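Local coordinates for spike protein S1 (Bat coronavirus HKU9, PDB 5GYQ), which is the putative receptor-binding domain of the spike, through which the virion probably attaches to a host receptor to begin infection, at residues 25-29 with 30-34; 46-50 with 51-55; 84-87 with 88-92; 93-96 with 97-100; 130-133 with 134-138. All coordinates share one frame; numbering follows the deposited sequence.

Contact 1: 25-29 with 30-34; sequences YMLYD and CVFDF
Leu27 and Phe32 face each other across a tight bend in which Asp29 adopts left-handed backbone angles (phi 53°, psi 61°), folding strand 30-32 back from the end of strand 23-27 without a hydrogen bond between the two segments. The two side chains cross at about a right angle. Leu27 sets CD1 over the centre of the Phe32 ring, 3.5 Å from the ring centroid, making a CH-pi contact in which CD1 is almost equally far from all six ring carbons; the closest is CG of Phe32, 3.6 Å from Leu27 CD1. Phe32 reaches this place because its CG is trans to the backbone N (chi1 178°), which sends the ring into the bend. Its CD1 lies 3.5 Å above the plane of the Phe34 ring, toward the rim. Cys30 sits at the closed end of the bend, its SG 4.3 Å from Leu27 CB. Leu66 of the adjoining strand 63-71 touches both Leu27 and Phe32. Asp29 turns outward, and its OD2 takes a hydrogen bond from Gln3. Apolar contact thus closes the inside of the turn, whose sulfur is anchored by a disulfide to Cys6, just after parallel strand 4-5; the turn itself links the antiparallel and parallel sheets.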
loop_
_atom_site.group_PDB
_atom_site.type_symbol
_atom_site.label_atom_id
_atom_site.label_comp_id
_atom_site.label_asym_id
_atom_site.label_seq_id
_atom_site.Cartn_x
_atom_site.Cartn_y
_atom_site.Cartn_z
ATOM N N TYR A 25 -0.917 3.619 -7.374
ATOM C CA TYR A 25 -1.784 4.630 -7.965
ATOM C C TYR A 25 -1.293 6.012 -7.559
ATOM O O TYR A 25 -1.150 6.308 -6.372
ATOM C CB TYR A 25 -3.238 4.422 -7.536
ATOM C CG TYR A 25 -3.763 3.041 -7.857
ATOM C CD1 TYR A 25 -4.396 2.781 -9.065
ATOM C CD2 TYR A 25 -3.612 1.992 -6.957
ATOM C CE1 TYR A 25 -4.869 1.516 -9.367
ATOM C CE2 TYR A 25 -4.080 0.728 -7.248
ATOM C CZ TYR A 25 -4.708 0.493 -8.453
ATOM O OH TYR A 25 -5.174 -0.768 -8.742
ATOM N N MET A 26 -1.018 6.855 -8.547
ATOM C CA MET A 26 -0.493 8.183 -8.272
ATOM C C MET A 26 -1.578 9.251 -8.376
ATOM O O MET A 26 -2.279 9.349 -9.380
ATOM C CB MET A 26 0.664 8.498 -9.221
ATOM C CG MET A 26 1.892 7.632 -8.989
ATOM S SD MET A 26 3.208 7.931 -10.185
ATOM C CE MET A 26 4.547 6.984 -9.462
ATOM N N LEU A 27 -1.707 10.036 -7.311
ATOM C CA LEU A 27 -2.669 11.127 -7.224
ATOM C C LEU A 27 -1.950 12.469 -7.244
ATOM O O LEU A 27 -1.100 12.746 -6.386
ATOM C CB LEU A 27 -3.509 11.014 -5.952
ATOM C CG LEU A 27 -4.038 9.632 -5.572
ATOM C CD1 LEU A 27 -4.835 9.714 -4.280
ATOM C CD2 LEU A 27 -4.881 9.051 -6.692
ATOM N N TYR A 28 -2.310 13.296 -8.220
ATOM C CA TYR A 28 -1.657 14.581 -8.437
ATOM C C TYR A 28 -2.627 15.601 -9.030
ATOM O O TYR A 28 -3.377 15.281 -9.953
ATOM C CB TYR A 28 -0.446 14.404 -9.359
ATOM C CG TYR A 28 0.294 15.685 -9.658
ATOM C CD1 TYR A 28 0.051 16.393 -10.828
ATOM C CD2 TYR A 28 1.236 16.188 -8.771
ATOM C CE1 TYR A 28 0.725 17.567 -11.104
ATOM C CE2 TYR A 28 1.914 17.362 -9.039
ATOM C CZ TYR A 28 1.655 18.047 -10.207
ATOM O OH TYR A 28 2.326 19.216 -10.482
ATOM N N ASP A 29 -2.605 16.820 -8.490
ATOM C CA ASP A 29 -3.422 17.931 -8.987
ATOM C C ASP A 29 -4.899 17.552 -9.085
ATOM O O ASP A 29 -5.482 17.577 -10.169
ATOM C CB ASP A 29 -2.900 18.399 -10.351
ATOM C CG ASP A 29 -3.496 19.731 -10.791
ATOM O OD1 ASP A 29 -3.406 20.049 -11.997
ATOM O OD2 ASP A 29 -4.052 20.458 -9.940
ATOM N N CYS A 30 -5.500 17.201 -7.951
ATOM C CA CYS A 30 -6.873 16.707 -7.956
ATOM C C CYS A 30 -7.558 16.724 -6.590
ATOM O O CYS A 30 -6.925 16.921 -5.545
ATOM C CB CYS A 30 -6.910 15.277 -8.503
ATOM S SG CYS A 30 -6.138 14.056 -7.406
ATOM N N VAL A 31 -8.869 16.511 -6.622
ATOM C CA VAL A 31 -9.663 16.323 -5.418
ATOM C C VAL A 31 -9.859 14.828 -5.194
ATOM O O VAL A 31 -10.256 14.104 -6.105
ATOM C CB VAL A 31 -11.029 17.029 -5.517
ATOM C CG1 VAL A 31 -11.778 16.918 -4.205
ATOM C CG2 VAL A 31 -10.844 18.487 -5.898
ATOM N N PHE A 32 -9.574 14.371 -3.980
ATOM C CA PHE A 32 -9.589 12.949 -3.669
ATOM C C PHE A 32 -10.390 12.666 -2.404
ATOM O O PHE A 32 -10.267 13.378 -1.411
ATOM C CB PHE A 32 -8.156 12.429 -3.521
ATOM C CG PHE A 32 -8.070 10.975 -3.158
ATOM C CD1 PHE A 32 -7.532 10.580 -1.943
ATOM C CD2 PHE A 32 -8.524 10.001 -4.031
ATOM C CE1 PHE A 32 -7.448 9.241 -1.606
ATOM C CE2 PHE A 32 -8.445 8.660 -3.699
ATOM C CZ PHE A 32 -7.907 8.281 -2.486
ATOM N N ASP A 33 -11.215 11.627 -2.449
ATOM C CA ASP A 33 -12.001 11.230 -1.287
ATOM C C ASP A 33 -11.209 10.261 -0.417
ATOM O O ASP A 33 -11.224 9.052 -0.645
ATOM C CB ASP A 33 -13.328 10.605 -1.721
ATOM C CG ASP A 33 -14.252 10.320 -0.548
ATOM O OD1 ASP A 33 -15.234 9.569 -0.732
ATOM O OD2 ASP A 33 -13.997 10.841 0.560
ATOM N N PHE A 34 -10.524 10.803 0.587
ATOM C CA PHE A 34 -9.643 10.019 1.449
ATOM C C PHE A 34 -10.376 8.958 2.262
ATOM O O PHE A 34 -9.768 7.990 2.717
ATOM C CB PHE A 34 -8.879 10.941 2.400
ATOM C CG PHE A 34 -7.643 11.545 1.800
ATOM C CD1 PHE A 34 -7.726 12.650 0.970
ATOM C CD2 PHE A 34 -6.395 11.009 2.073
ATOM C CE1 PHE A 34 -6.588 13.208 0.418
ATOM C CE2 PHE A 34 -5.254 11.561 1.526
ATOM C CZ PHE A 34 -5.352 12.665 0.696
#

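Contact 2: 46-50 with 51-55; sequences LQCYG and VSPRR
Ser52 O accepts the backbone N-H of Arg55 at 3.0 Å, the shortest sound polar bond here, and begins a short, weakly bonded helix whose first residue, Pro53, packs back on Leu46 and Cys48. This is a strand-turn-helix connection: edge strand 43-49 ends at Tyr49, Gly50 turns the chain at positive phi (93°), and Ser52 stands at the N-cap of the helix, 53-56. From that position Ser52 OG also accepts from Arg55 N, but weakly, at 3.3 Å with an N-H...O angle of 127°. The N-H of Arg55 is thus shared between the carbonyl and the hydroxyl oxygen of one residue. Where the chain doubles back, Cys48 CB comes to 3.0 Å from Val51 O, a tight approach. Cys48 SG leans toward the helix start, 3.8 Å from Pro53 CA, while its disulfide to Cys101 fastens the edge strand to its neighbour, strand 100-111. Farther back on the strand, Leu46 and Pro53 cross obliquely, with Leu46 CD2 3.8 Å from Pro53 CB.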
loop_
_atom_site.group_PDB
_atom_site.type_symbol
_atom_site.label_atom_id
_atom_site.label_comp_id
_atom_site.label_asym_id
_atom_site.label_seq_id
_atom_site.Cartn_x
_atom_site.Cartn_y
_atom_site.Cartn_z
ATOM N N LEU A 46 -3.641 1.093 11.810
ATOM C CA LEU A 46 -3.279 2.295 11.064
ATOM C C LEU A 46 -2.104 3.007 11.723
ATOM O O LEU A 46 -2.223 3.518 12.835
ATOM C CB LEU A 46 -4.477 3.241 10.949
ATOM C CG LEU A 46 -4.253 4.604 10.286
ATOM C CD1 LEU A 46 -3.813 4.461 8.837
ATOM C CD2 LEU A 46 -5.512 5.449 10.380
ATOM N N GLN A 47 -0.970 3.038 11.030
ATOM C CA GLN A 47 0.241 3.623 11.591
ATOM C C GLN A 47 0.769 4.752 10.718
ATOM O O GLN A 47 1.049 4.548 9.543
ATOM C CB GLN A 47 1.317 2.551 11.762
ATOM C CG GLN A 47 2.548 3.028 12.501
ATOM C CD GLN A 47 2.307 3.170 13.987
ATOM O OE1 GLN A 47 1.840 2.239 14.644
ATOM N NE2 GLN A 47 2.618 4.343 14.528
ATOM N N CYS A 48 0.926 5.938 11.294
ATOM C CA CYS A 48 1.360 7.087 10.508
ATOM C C CYS A 48 2.728 7.625 10.925
ATOM O O CYS A 48 3.110 7.558 12.091
ATOM C CB CYS A 48 0.319 8.201 10.592
ATOM S SG CYS A 48 -1.240 7.845 9.753
ATOM N N TYR A 49 3.448 8.170 9.949
ATOM C CA TYR A 49 4.777 8.730 10.146
ATOM C C TYR A 49 4.867 10.114 9.513
ATOM O O TYR A 49 4.738 10.257 8.292
ATOM C CB TYR A 49 5.844 7.813 9.543
ATOM C CG TYR A 49 5.682 6.354 9.901
ATOM C CD1 TYR A 49 6.287 5.824 11.034
ATOM C CD2 TYR A 49 4.927 5.504 9.102
ATOM C CE1 TYR A 49 6.140 4.490 11.365
ATOM C CE2 TYR A 49 4.775 4.170 9.425
ATOM C CZ TYR A 49 5.384 3.668 10.556
ATOM O OH TYR A 49 5.232 2.340 10.877
ATOM N N GLY A 50 5.091 11.130 10.343
ATOM C CA GLY A 50 5.219 12.497 9.869
ATOM C C GLY A 50 3.899 13.244 9.899
ATOM O O GLY A 50 3.824 14.415 9.529
ATOM N N VAL A 51 2.857 12.555 10.348
ATOM C CA VAL A 51 1.512 13.115 10.406
ATOM C C VAL A 51 0.688 12.238 11.343
ATOM O O VAL A 51 0.959 11.050 11.467
ATOM C CB VAL A 51 0.866 13.189 8.996
ATOM C CG1 VAL A 51 0.816 11.810 8.353
ATOM C CG2 VAL A 51 -0.524 13.812 9.053
ATOM N N SER A 52 -0.295 12.814 12.027
ATOM C CA SER A 52 -1.180 12.011 12.863
ATOM C C SER A 52 -2.337 11.496 12.017
ATOM O O SER A 52 -2.734 12.146 11.050
ATOM C CB SER A 52 -1.698 12.820 14.054
ATOM O OG SER A 52 -2.658 13.774 13.646
ATOM N N PRO A 53 -2.876 10.318 12.369
ATOM C CA PRO A 53 -3.994 9.740 11.613
ATOM C C PRO A 53 -5.251 10.609 11.639
ATOM O O PRO A 53 -6.041 10.560 10.696
ATOM C CB PRO A 53 -4.241 8.400 12.319
ATOM C CG PRO A 53 -3.633 8.557 13.671
ATOM C CD PRO A 53 -2.444 9.440 13.469
ATOM N N ARG A 54 -5.432 11.394 12.696
ATOM C CA ARG A 54 -6.592 12.276 12.792
ATOM C C ARG A 54 -6.449 13.484 11.864
ATOM O O ARG A 54 -7.439 14.109 11.489
ATOM C CB ARG A 54 -6.799 12.739 14.240
ATOM C CG ARG A 54 -5.712 13.666 14.757
ATOM C CD ARG A 54 -5.663 13.692 16.281
ATOM N NE ARG A 54 -6.676 14.565 16.865
ATOM C CZ ARG A 54 -6.422 15.484 17.792
ATOM N NH1 ARG A 54 -5.187 15.650 18.242
ATOM N NH2 ARG A 54 -7.403 16.235 18.271
ATOM N N ARG A 55 -5.211 13.796 11.490
ATOM C CA ARG A 55 -4.920 14.953 10.646
ATOM C C ARG A 55 -4.803 14.570 9.174
ATOM O O ARG A 55 -4.992 15.407 8.291
ATOM C CB ARG A 55 -3.624 15.627 11.105
ATOM C CG ARG A 55 -3.777 17.058 11.590
ATOM C CD ARG A 55 -4.186 17.988 10.464
ATOM N NE ARG A 55 -3.667 19.340 10.657
ATOM C CZ ARG A 55 -4.212 20.431 10.129
ATOM N NH1 ARG A 55 -5.307 20.336 9.387
ATOM N NH2 ARG A 55 -3.669 21.621 10.353
#

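Contact 3: 84-87 with 88-92; sequences PDTF and SLYNY
Pro84 brings its CA to 3.7 Å from Ser88 OG just ahead of the short helix 86-90, which opens with an aspartate N-cap and closes on an asparagine. At the cap, Asp85 uses OD1 to accept the N-H of Ser88 at 3.2 Å in a nearly straight bond (167°), met almost along the C-O direction. Its CG is tucked between the backbone N and the carbonyl carbon (chi1 59°), and this curls OD1 back over the first turn. The other oxygen, OD2, takes a hydrogen bond from Asn78 of helix 73-81, so the carboxylate links two helices. Thr86 touches a bound N-acetylglucosamine with its side chain, while its carbonyl is gripped twice. Tyr90 N reaches Thr86 O at 2.9 Å, and Asn91 ND2 comes to Thr86 O at the same distance from the opposite face of the carbonyl plane. The second bond lies in the plane of the Asn91 amide, whose OD1 accepts from Ala116 N, so the amide is held at both ends. Phe87 O likewise has two donors from opposite faces: Asn91 N, then Tyr92 N at 3.0 Å, as the chain leaves the helix. The Phe87 ring is directed inward against Met69 and Ile71 of strand 63-71. It runs beside the Tyr92 side chain, pointing the same way, with Phe87 CE1 3.9 Å from Tyr92 CB.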
loop_
_atom_site.group_PDB
_atom_site.type_symbol
_atom_site.label_atom_id
_atom_site.label_comp_id
_atom_site.label_asym_id
_atom_site.label_seq_id
_atom_site.Cartn_x
_atom_site.Cartn_y
_atom_site.Cartn_z
ATOM N N PRO A 84 13.788 -6.786 8.786
ATOM C CA PRO A 84 13.839 -7.363 7.438
ATOM C C PRO A 84 13.227 -8.761 7.364
ATOM O O PRO A 84 13.376 -9.555 8.292
ATOM C CB PRO A 84 15.340 -7.409 7.132
ATOM C CG PRO A 84 15.991 -7.495 8.477
ATOM C CD PRO A 84 15.128 -6.667 9.392
ATOM N N ASP A 85 12.527 -9.043 6.270
ATOM C CA ASP A 85 12.035 -10.391 5.998
ATOM C C ASP A 85 11.773 -10.538 4.507
ATOM O O ASP A 85 12.057 -9.622 3.740
ATOM C CB ASP A 85 10.774 -10.704 6.816
ATOM C CG ASP A 85 9.627 -9.737 6.546
ATOM O OD1 ASP A 85 9.714 -8.920 5.610
ATOM O OD2 ASP A 85 8.617 -9.810 7.276
ATOM N N THR A 86 11.238 -11.685 4.098
ATOM C CA THR A 86 11.038 -11.965 2.677
ATOM C C THR A 86 10.163 -10.912 2.005
ATOM O O THR A 86 10.394 -10.541 0.852
ATOM C CB THR A 86 10.404 -13.351 2.455
ATOM O OG1 THR A 86 9.219 -13.470 3.250
ATOM C CG2 THR A 86 11.374 -14.451 2.846
ATOM N N PHE A 87 9.169 -10.425 2.740
ATOM C CA PHE A 87 8.263 -9.401 2.225
ATOM C C PHE A 87 9.028 -8.145 1.820
ATOM O O PHE A 87 8.933 -7.692 0.680
ATOM C CB PHE A 87 7.198 -9.054 3.273
ATOM C CG PHE A 87 6.112 -8.136 2.767
ATOM C CD1 PHE A 87 6.299 -6.762 2.734
ATOM C CD2 PHE A 87 4.901 -8.649 2.338
ATOM C CE1 PHE A 87 5.305 -5.918 2.268
ATOM C CE2 PHE A 87 3.900 -7.813 1.877
ATOM C CZ PHE A 87 4.101 -6.443 1.839
ATOM N N SER A 88 9.795 -7.590 2.754
ATOM C CA SER A 88 10.461 -6.310 2.522
ATOM C C SER A 88 11.737 -6.453 1.701
ATOM O O SER A 88 12.201 -5.489 1.087
ATOM C CB SER A 88 10.774 -5.623 3.852
ATOM O OG SER A 88 11.510 -6.478 4.713
ATOM N N LEU A 89 12.310 -7.652 1.690
ATOM C CA LEU A 89 13.531 -7.878 0.931
ATOM C C LEU A 89 13.239 -8.199 -0.530
ATOM O O LEU A 89 14.027 -7.855 -1.408
ATOM C CB LEU A 89 14.354 -9.006 1.553
ATOM C CG LEU A 89 15.026 -8.711 2.897
ATOM C CD1 LEU A 89 15.749 -9.946 3.410
ATOM C CD2 LEU A 89 15.983 -7.533 2.777
ATOM N N TYR A 90 12.107 -8.846 -0.796
ATOM C CA TYR A 90 11.873 -9.366 -2.142
ATOM C C TYR A 90 10.553 -8.957 -2.800
ATOM O O TYR A 90 10.292 -9.343 -3.937
ATOM C CB TYR A 90 11.950 -10.894 -2.117
ATOM C CG TYR A 90 13.199 -11.444 -1.462
ATOM C CD1 TYR A 90 14.441 -11.308 -2.068
ATOM C CD2 TYR A 90 13.133 -12.107 -0.243
ATOM C CE1 TYR A 90 15.584 -11.815 -1.479
ATOM C CE2 TYR A 90 14.269 -12.617 0.357
ATOM C CZ TYR A 90 15.494 -12.467 -0.268
ATOM O OH TYR A 90 16.629 -12.969 0.321
ATOM N N ASN A 91 9.723 -8.177 -2.114
ATOM C CA ASN A 91 8.398 -7.867 -2.656
ATOM C C ASN A 91 8.018 -6.391 -2.613
ATOM O O ASN A 91 7.784 -5.780 -3.656
ATOM C CB ASN A 91 7.338 -8.687 -1.921
ATOM C CG ASN A 91 7.536 -10.176 -2.099
ATOM O OD1 ASN A 91 6.952 -10.792 -2.994
ATOM N ND2 ASN A 91 8.381 -10.763 -1.261
ATOM N N TYR A 92 7.937 -5.827 -1.411
ATOM C CA TYR A 92 7.637 -4.409 -1.255
ATOM C C TYR A 92 8.399 -3.829 -0.073
ATOM O O TYR A 92 8.353 -4.375 1.029
ATOM C CB TYR A 92 6.134 -4.180 -1.066
ATOM C CG TYR A 92 5.763 -2.717 -0.955
ATOM C CD1 TYR A 92 5.429 -1.982 -2.079
ATOM C CD2 TYR A 92 5.765 -2.067 0.276
ATOM C CE1 TYR A 92 5.100 -0.642 -1.986
ATOM C CE2 TYR A 92 5.441 -0.729 0.377
ATOM C CZ TYR A 92 5.108 -0.023 -0.755
ATOM O OH TYR A 92 4.781 1.310 -0.656
#

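Contact 4: 93-96 with 97-100; sequences ALPD and NFYG
Leu94 and Phe98 meet face-on: CD2 of Leu94 stands over the centre of the Phe98 ring, 4.1 Å from its centroid and only 2° off the ring normal, a CH-pi contact. The opposite face of the ring carries backbone instead, with Gly100 N 4.1 Å above the Phe98 ring plane and displaced toward the rim. Phe98 is thus clasped between a methyl group and the chain that follows it. Pro95 approaches the same ring at a slant and touches a single corner, its CD and CG each 3.8 Å from CD1 of Phe98. The Phe98 side chain leaves with CG opposite its amide N (chi1 178°), which directs the ring back toward the Leu94-Pro95 side of the turn. This loop carries the chain from helix 86-90 into strand 100-111 and reverses through a beta turn at Asp96 and Asn97, where CA of Pro95 and CA of Phe98 are 5.6 Å apart. Asn97 has left-handed backbone angles, and no hydrogen bond joins the two segments across the turn. Asp96 and Asn97 lie exposed at its tip. Away from the tip, Leu94 and Phe98 both touch Val153 of strand 146-157, and Phe98 also touches Thr155. Tyr99 leads to a different neighbourhood, packing on Val51 and Tyr61.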
loop_
_atom_site.group_PDB
_atom_site.type_symbol
_atom_site.label_atom_id
_atom_site.label_comp_id
_atom_site.label_asym_id
_atom_site.label_seq_id
_atom_site.Cartn_x
_atom_site.Cartn_y
_atom_site.Cartn_z
ATOM N N ALA A 93 9.082 -2.711 -0.301
ATOM C CA ALA A 93 9.869 -2.066 0.747
ATOM C C ALA A 93 9.563 -0.577 0.847
ATOM O O ALA A 93 9.467 0.117 -0.166
ATOM C CB ALA A 93 11.351 -2.279 0.496
ATOM N N LEU A 94 9.411 -0.090 2.075
ATOM C CA LEU A 94 9.209 1.335 2.313
ATOM C C LEU A 94 10.412 2.143 1.840
ATOM O O LEU A 94 11.549 1.684 1.935
ATOM C CB LEU A 94 8.956 1.600 3.798
ATOM C CG LEU A 94 7.643 1.064 4.361
ATOM C CD1 LEU A 94 7.573 1.323 5.853
ATOM C CD2 LEU A 94 6.469 1.706 3.643
ATOM N N PRO A 95 10.165 3.355 1.324
ATOM C CA PRO A 95 11.282 4.208 0.909
ATOM C C PRO A 95 11.994 4.799 2.119
ATOM O O PRO A 95 11.454 4.758 3.227
ATOM C CB PRO A 95 10.601 5.298 0.082
ATOM C CG PRO A 95 9.237 5.406 0.678
ATOM C CD PRO A 95 8.860 4.003 1.096
ATOM N N ASP A 96 13.193 5.333 1.911
ATOM C CA ASP A 96 13.920 6.004 2.983
ATOM C C ASP A 96 13.162 7.252 3.421
ATOM O O ASP A 96 12.573 7.942 2.590
ATOM C CB ASP A 96 15.335 6.369 2.533
ATOM C CG ASP A 96 16.134 5.159 2.084
ATOM O OD1 ASP A 96 16.719 5.209 0.982
ATOM O OD2 ASP A 96 16.179 4.160 2.837
ATOM N N ASN A 97 13.177 7.529 4.723
ATOM C CA ASN A 97 12.467 8.670 5.298
ATOM C C ASN A 97 11.005 8.728 4.861
ATOM O O ASN A 97 10.549 9.726 4.298
ATOM C CB ASN A 97 13.174 9.977 4.935
ATOM C CG ASN A 97 14.441 10.189 5.738
ATOM O OD1 ASN A 97 14.545 9.744 6.884
ATOM N ND2 ASN A 97 15.413 10.869 5.143
ATOM N N PHE A 98 10.281 7.647 5.127
ATOM C CA PHE A 98 8.893 7.529 4.711
ATOM C C PHE A 98 8.004 8.535 5.431
ATOM O O PHE A 98 7.967 8.582 6.660
ATOM C CB PHE A 98 8.387 6.105 4.959
ATOM C CG PHE A 98 6.941 5.904 4.602
ATOM C CD1 PHE A 98 6.515 6.018 3.290
ATOM C CD2 PHE A 98 6.012 5.587 5.580
ATOM C CE1 PHE A 98 5.184 5.830 2.960
ATOM C CE2 PHE A 98 4.681 5.397 5.256
ATOM C CZ PHE A 98 4.269 5.520 3.945
ATOM N N TYR A 99 7.306 9.350 4.647
ATOM C CA TYR A 99 6.305 10.273 5.166
ATOM C C TYR A 99 4.947 9.835 4.640
ATOM O O TYR A 99 4.705 9.858 3.432
ATOM C CB TYR A 99 6.628 11.714 4.754
ATOM C CG TYR A 99 5.524 12.724 5.005
ATOM C CD1 TYR A 99 4.820 12.737 6.200
ATOM C CD2 TYR A 99 5.213 13.687 4.052
ATOM C CE1 TYR A 99 3.817 13.669 6.430
ATOM C CE2 TYR A 99 4.216 14.623 4.273
ATOM C CZ TYR A 99 3.522 14.610 5.463
ATOM O OH TYR A 99 2.530 15.538 5.686
ATOM N N GLY A 100 4.070 9.410 5.544
ATOM C CA GLY A 100 2.779 8.891 5.131
ATOM C C GLY A 100 2.210 7.865 6.088
ATOM O O GLY A 100 2.498 7.908 7.274
#

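Contact 5: 130-133 with 134-138; sequences SAFI and DTVIN
Phe132 and Val136, one turn apart on helix 130-139, make the tightly packed side of this contact. Val136 CG2 sits over a face of the Phe132 ring, 3.9 Å from the centroid and shifted toward the rim; its closest ring atom is CZ of Phe132, 3.6 Å from Val136 CG2. A chi1 of 172° swings the Phe132 ring along the helix, beside its own carbonyl, to Val136. Nearby, Ile133 and Ile137 run side by side, with Ile133 CG2 3.9 Å from Ile137 CD1. Regular helical bonds underlie both pairs, among them Ile137 N to Ile133 O at 2.9 Å, which is almost straight (174°). The solvent side is looser and polar. Ser130 and Asp134 do not touch through their side chains; a water bridges them, 3.0 Å from Ser130 OG and donating to Asp134 OD2 at 2.7 Å. Thr135 turns its hydroxyl toward the carbonyl of Phe132, but the modelled separation is too short to be trusted in detail. The helix is thus amphipathic. It belongs to the long excursion between strands 100-111 and 146-157, the place where betacoronavirus receptor-binding domains generally carry their external subdomain. Its apolar side is laid on loops: Phe132 packs edge-to-face with Phe119 and also touches Ala116, Arg118 and Gln127, while Ile133 meets Val21.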
loop_
_atom_site.group_PDB
_atom_site.type_symbol
_atom_site.label_atom_id
_atom_site.label_comp_id
_atom_site.label_asym_id
_atom_site.label_seq_id
_atom_site.Cartn_x
_atom_site.Cartn_y
_atom_site.Cartn_z
ATOM N N SER A 130 9.003 -11.151 -15.412
ATOM C CA SER A 130 7.678 -11.766 -15.457
ATOM C C SER A 130 7.715 -13.282 -15.268
ATOM O O SER A 130 6.811 -13.854 -14.669
ATOM C CB SER A 130 6.979 -11.426 -16.776
ATOM O OG SER A 130 7.663 -12.001 -17.877
ATOM N N ALA A 131 8.759 -13.928 -15.774
ATOM C CA ALA A 131 8.905 -15.374 -15.610
ATOM C C ALA A 131 9.032 -15.753 -14.129
ATOM O O ALA A 131 8.347 -16.668 -13.632
ATOM C CB ALA A 131 10.109 -15.874 -16.399
ATOM N N PHE A 132 9.898 -15.034 -13.420
ATOM C CA PHE A 132 10.098 -15.284 -11.994
ATOM C C PHE A 132 8.819 -15.029 -11.207
ATOM O O PHE A 132 8.441 -15.826 -10.344
ATOM C CB PHE A 132 11.226 -14.418 -11.437
ATOM C CG PHE A 132 11.354 -14.492 -9.941
ATOM C CD1 PHE A 132 11.631 -15.699 -9.316
ATOM C CD2 PHE A 132 11.183 -13.363 -9.159
ATOM C CE1 PHE A 132 11.741 -15.776 -7.933
ATOM C CE2 PHE A 132 11.294 -13.433 -7.780
ATOM C CZ PHE A 132 11.574 -14.642 -7.169
ATOM N N ILE A 133 8.164 -13.910 -11.515
ATOM C CA ILE A 133 6.884 -13.549 -10.909
ATOM C C ILE A 133 5.878 -14.681 -11.076
ATOM O O ILE A 133 5.207 -15.087 -10.115
ATOM C CB ILE A 133 6.321 -12.257 -11.532
ATOM C CG1 ILE A 133 7.159 -11.048 -11.098
ATOM C CG2 ILE A 133 4.860 -12.058 -11.145
ATOM C CD1 ILE A 133 6.764 -9.748 -11.782
ATOM N N ASP A 134 5.788 -15.188 -12.303
ATOM C CA ASP A 134 4.941 -16.338 -12.603
ATOM C C ASP A 134 5.309 -17.541 -11.735
ATOM O O ASP A 134 4.417 -18.247 -11.257
ATOM C CB ASP A 134 5.034 -16.717 -14.086
ATOM C CG ASP A 134 4.390 -15.681 -14.999
ATOM O OD1 ASP A 134 3.484 -14.953 -14.537
ATOM O OD2 ASP A 134 4.786 -15.596 -16.183
ATOM N N THR A 135 6.605 -17.780 -11.515
ATOM C CA THR A 135 6.981 -18.895 -10.632
ATOM C C THR A 135 6.544 -18.656 -9.185
ATOM O O THR A 135 6.201 -19.600 -8.481
ATOM C CB THR A 135 8.506 -19.179 -10.633
ATOM O OG1 THR A 135 9.203 -18.084 -10.032
ATOM C CG2 THR A 135 9.018 -19.415 -12.040
ATOM N N VAL A 136 6.564 -17.402 -8.741
ATOM C CA VAL A 136 6.150 -17.090 -7.369
ATOM C C VAL A 136 4.643 -17.318 -7.191
ATOM O O VAL A 136 4.184 -17.987 -6.243
ATOM C CB VAL A 136 6.507 -15.634 -6.988
ATOM C CG1 VAL A 136 5.939 -15.277 -5.625
ATOM C CG2 VAL A 136 8.026 -15.440 -6.997
ATOM N N ILE A 137 3.879 -16.771 -8.131
ATOM C CA ILE A 137 2.430 -16.928 -8.130
ATOM C C ILE A 137 2.045 -18.404 -8.220
ATOM O O ILE A 137 1.141 -18.857 -7.513
ATOM C CB ILE A 137 1.788 -16.134 -9.287
ATOM C CG1 ILE A 137 1.980 -14.632 -9.057
ATOM C CG2 ILE A 137 0.306 -16.465 -9.405
ATOM C CD1 ILE A 137 1.521 -13.772 -10.209
ATOM N N ASN A 138 2.739 -19.159 -9.070
ATOM C CA ASN A 138 2.475 -20.592 -9.186
ATOM C C ASN A 138 2.835 -21.351 -7.910
ATOM O O ASN A 138 2.102 -22.246 -7.486
ATOM C CB ASN A 138 3.232 -21.190 -10.371
ATOM C CG ASN A 138 2.933 -22.665 -10.566
ATOM O OD1 ASN A 138 3.760 -23.525 -10.259
ATOM N ND2 ASN A 138 1.736 -22.966 -11.055
HETATM O O HOH W 1 6.406 -14.735 -18.131
#

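Contact 1 is the buried one, contact 3 is partly buried, and contacts 2, 4 and 5 lie at the surface. Contacts 1 and 2 concern the two outermost strands of the same antiparallel sheet, each with a disulfide cysteine near the turn, before it in contact 2, after it in contact 1. Contacts 2 and 4 join: Tyr49 N lies 2.9 Å from Gly100 O, a probable hydrogen bond, and the Tyr99 ring packs on Gly50. Contact 4 continues the chain from contact 3, exchanging an N-cap and doubly gripped carbonyls for apolar cover on an aromatic ring, as in contact 1. Contact 5, farthest from the chain's centre, is a helix with one apolar and one hydrated side.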